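PDB 4MAC: lipid transferase CIDEC from Mus musculus, which promotes lipid droplet fusion and enlargement in white adipose tissue by transferring triacylglycerol, and forms homodimers through its CIDE-N domain. Local coordinates for residues Cys14-Ala19 and Asp41-Lys46. Sequence-based numbering, arbitrary orientation.
Sequences CRVSTA and DILKLK
Leu43, in the last turn of helix 32-43, sets its two methyls against Val16 of strand 12-17 and Thr18, an apolar contact in the buried layer between helix and sheet. CD1 lies 3.8 Å from Val16 CG1, the valine and leucine side chains standing roughly perpendicular. The same methyl comes within 3.9 Å of Thr18 CG2, and here the two side chains lie alongside, pointing opposite ways. The other methyl, CD2, sits 3.7 Å from the backbone O of Val16, so the leucine fork covers strand backbone as well as side chains. CB of Leu43 already points toward segment 14-19, and CG, anti to the carbonyl carbon (chi1 -71°), carries the fork on in that direction. This is the helix-on-sheet core of the CIDE-N domain, a ubiquitin-like roll in which the first two strands form a hairpin and the long helix packs across the mixed sheet. Val16 continues that core, touching Leu35 and Val39 of the same helix and Val78 of the neighbouring parallel strand 75-80. Thr18 faces two ways: with chi1 at 60°, CG2 turns to the leucines while OG1 hydrogen-bonds Asp20 OD1 and, weakly, Val23 O, tying its polar branch into the hairpin turn. Ser17 points its CB away from segment 41-46; its OG donates to Thr18 O at 2.9 Å, in the carbonyl plane and on a lone pair. Beyond Leu43 the chain leaves the helix at Lys44, which has positive phi (66°) and sends its amine away from the strand. Leu45 then turns back, bringing CD2 to 4.3 Å from Thr18 CG2 while also packing on Val39 and Val78.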
loop_
_atom_site.group_PDB
_atom_site.type_symbol
_atom_site.label_atom_id
_atom_site.label_comp_id
_atom_site.label_asym_id
_atom_site.label_seq_id
_atom_site.Cartn_x
_atom_site.Cartn_y
_atom_site.Cartn_z
ATOM N N CYS A 14 3.128 6.443 0.702
ATOM C CA CYS A 14 2.695 6.539 -0.701
ATOM C C CYS A 14 2.157 5.185 -1.072
ATOM O O CYS A 14 2.774 4.175 -0.696
ATOM C CB CYS A 14 3.880 6.871 -1.615
ATOM S SG CYS A 14 4.786 8.333 -1.072
ATOM N N ARG A 15 1.031 5.171 -1.797
ATOM C CA ARG A 15 0.461 3.945 -2.303
ATOM C C ARG A 15 0.895 3.934 -3.738
ATOM O O ARG A 15 0.658 4.887 -4.441
ATOM C CB ARG A 15 -1.066 4.001 -2.208
ATOM C CG ARG A 15 -1.546 4.319 -0.776
ATOM C CD ARG A 15 -3.022 4.111 -0.613
ATOM N NE ARG A 15 -3.419 4.472 0.763
ATOM C CZ ARG A 15 -4.668 4.440 1.219
ATOM N NH1 ARG A 15 -5.678 4.015 0.423
ATOM N NH2 ARG A 15 -4.890 4.806 2.485
ATOM N N VAL A 16 1.526 2.852 -4.182
ATOM C CA VAL A 16 2.113 2.877 -5.536
ATOM C C VAL A 16 1.788 1.604 -6.321
ATOM O O VAL A 16 2.070 0.477 -5.870
ATOM C CB VAL A 16 3.676 3.070 -5.482
ATOM C CG1 VAL A 16 4.228 3.320 -6.864
ATOM C CG2 VAL A 16 4.129 4.207 -4.498
ATOM N N SER A 17 1.226 1.815 -7.510
ATOM C CA SER A 17 0.825 0.742 -8.420
ATOM C C SER A 17 1.816 0.538 -9.587
ATOM O O SER A 17 2.408 1.486 -10.102
ATOM C CB SER A 17 -0.570 1.050 -9.015
ATOM O OG SER A 17 -1.051 -0.087 -9.780
ATOM N N THR A 18 1.940 -0.704 -10.055
ATOM C CA THR A 18 2.651 -0.929 -11.300
ATOM C C THR A 18 1.720 -0.561 -12.455
ATOM O O THR A 18 0.544 -0.359 -12.230
ATOM C CB THR A 18 3.079 -2.391 -11.367
ATOM O OG1 THR A 18 1.907 -3.204 -11.304
ATOM C CG2 THR A 18 3.965 -2.699 -10.110
ATOM N N ALA A 19 2.234 -0.462 -13.685
ATOM C CA ALA A 19 1.405 0.052 -14.776
ATOM C C ALA A 19 0.256 -0.906 -15.110
ATOM O O ALA A 19 -0.836 -0.469 -15.493
ATOM C CB ALA A 19 2.267 0.344 -16.030
ATOM N N ASP A 41 13.087 -1.723 -6.698
ATOM C CA ASP A 41 13.305 -2.928 -5.866
ATOM C C ASP A 41 11.988 -3.368 -5.232
ATOM O O ASP A 41 11.684 -4.574 -5.125
ATOM C CB ASP A 41 14.346 -2.706 -4.753
ATOM C CG ASP A 41 15.797 -2.808 -5.245
ATOM O OD1 ASP A 41 16.037 -3.285 -6.398
ATOM O OD2 ASP A 41 16.709 -2.366 -4.479
ATOM N N ILE A 42 11.196 -2.382 -4.817
ATOM C CA ILE A 42 9.961 -2.673 -4.053
ATOM C C ILE A 42 8.878 -3.336 -4.895
ATOM O O ILE A 42 8.263 -4.310 -4.484
ATOM C CB ILE A 42 9.459 -1.441 -3.300
ATOM C CG1 ILE A 42 10.512 -1.051 -2.232
ATOM C CG2 ILE A 42 8.050 -1.726 -2.650
ATOM C CD1 ILE A 42 10.196 0.198 -1.383
ATOM N N LEU A 43 8.698 -2.853 -6.108
ATOM C CA LEU A 43 7.638 -3.324 -6.983
ATOM C C LEU A 43 8.192 -4.437 -7.941
ATOM O O LEU A 43 7.440 -5.063 -8.693
ATOM C CB LEU A 43 7.088 -2.106 -7.760
ATOM C CG LEU A 43 6.249 -1.044 -7.001
ATOM C CD1 LEU A 43 5.742 0.017 -7.961
ATOM C CD2 LEU A 43 5.018 -1.720 -6.360
ATOM N N LYS A 44 9.495 -4.699 -7.878
ATOM C CA LYS A 44 10.143 -5.736 -8.711
ATOM C C LYS A 44 10.065 -5.330 -10.189
ATOM O O LYS A 44 9.676 -6.115 -11.047
ATOM C CB LYS A 44 9.476 -7.093 -8.494
ATOM C CG LYS A 44 9.433 -7.556 -7.007
ATOM C CD LYS A 44 9.071 -9.062 -6.936
ATOM C CE LYS A 44 9.443 -9.688 -5.553
ATOM N NZ LYS A 44 10.874 -10.146 -5.363
ATOM N N LEU A 45 10.379 -4.069 -10.463
ATOM C CA LEU A 45 10.226 -3.520 -11.809
ATOM C C LEU A 45 11.370 -4.043 -12.643
ATOM O O LEU A 45 12.462 -4.185 -12.125
ATOM C CB LEU A 45 10.321 -1.994 -11.751
ATOM C CG LEU A 45 9.248 -1.263 -10.935
ATOM C CD1 LEU A 45 9.473 0.220 -10.999
ATOM C CD2 LEU A 45 7.859 -1.606 -11.451
ATOM N N LYS A 46 11.149 -4.328 -13.918
ATOM C CA LYS A 46 12.233 -4.853 -14.771
ATOM C C LYS A 46 13.378 -3.851 -15.030
ATOM O O LYS A 46 14.477 -4.260 -15.349
ATOM C CB LYS A 46 11.677 -5.441 -16.090
ATOM C CG LYS A 46 11.023 -4.442 -17.002
ATOM C CD LYS A 46 10.692 -5.019 -18.417
ATOM C CE LYS A 46 10.160 -3.899 -19.345
ATOM N NZ LYS A 46 9.243 -4.332 -20.440
#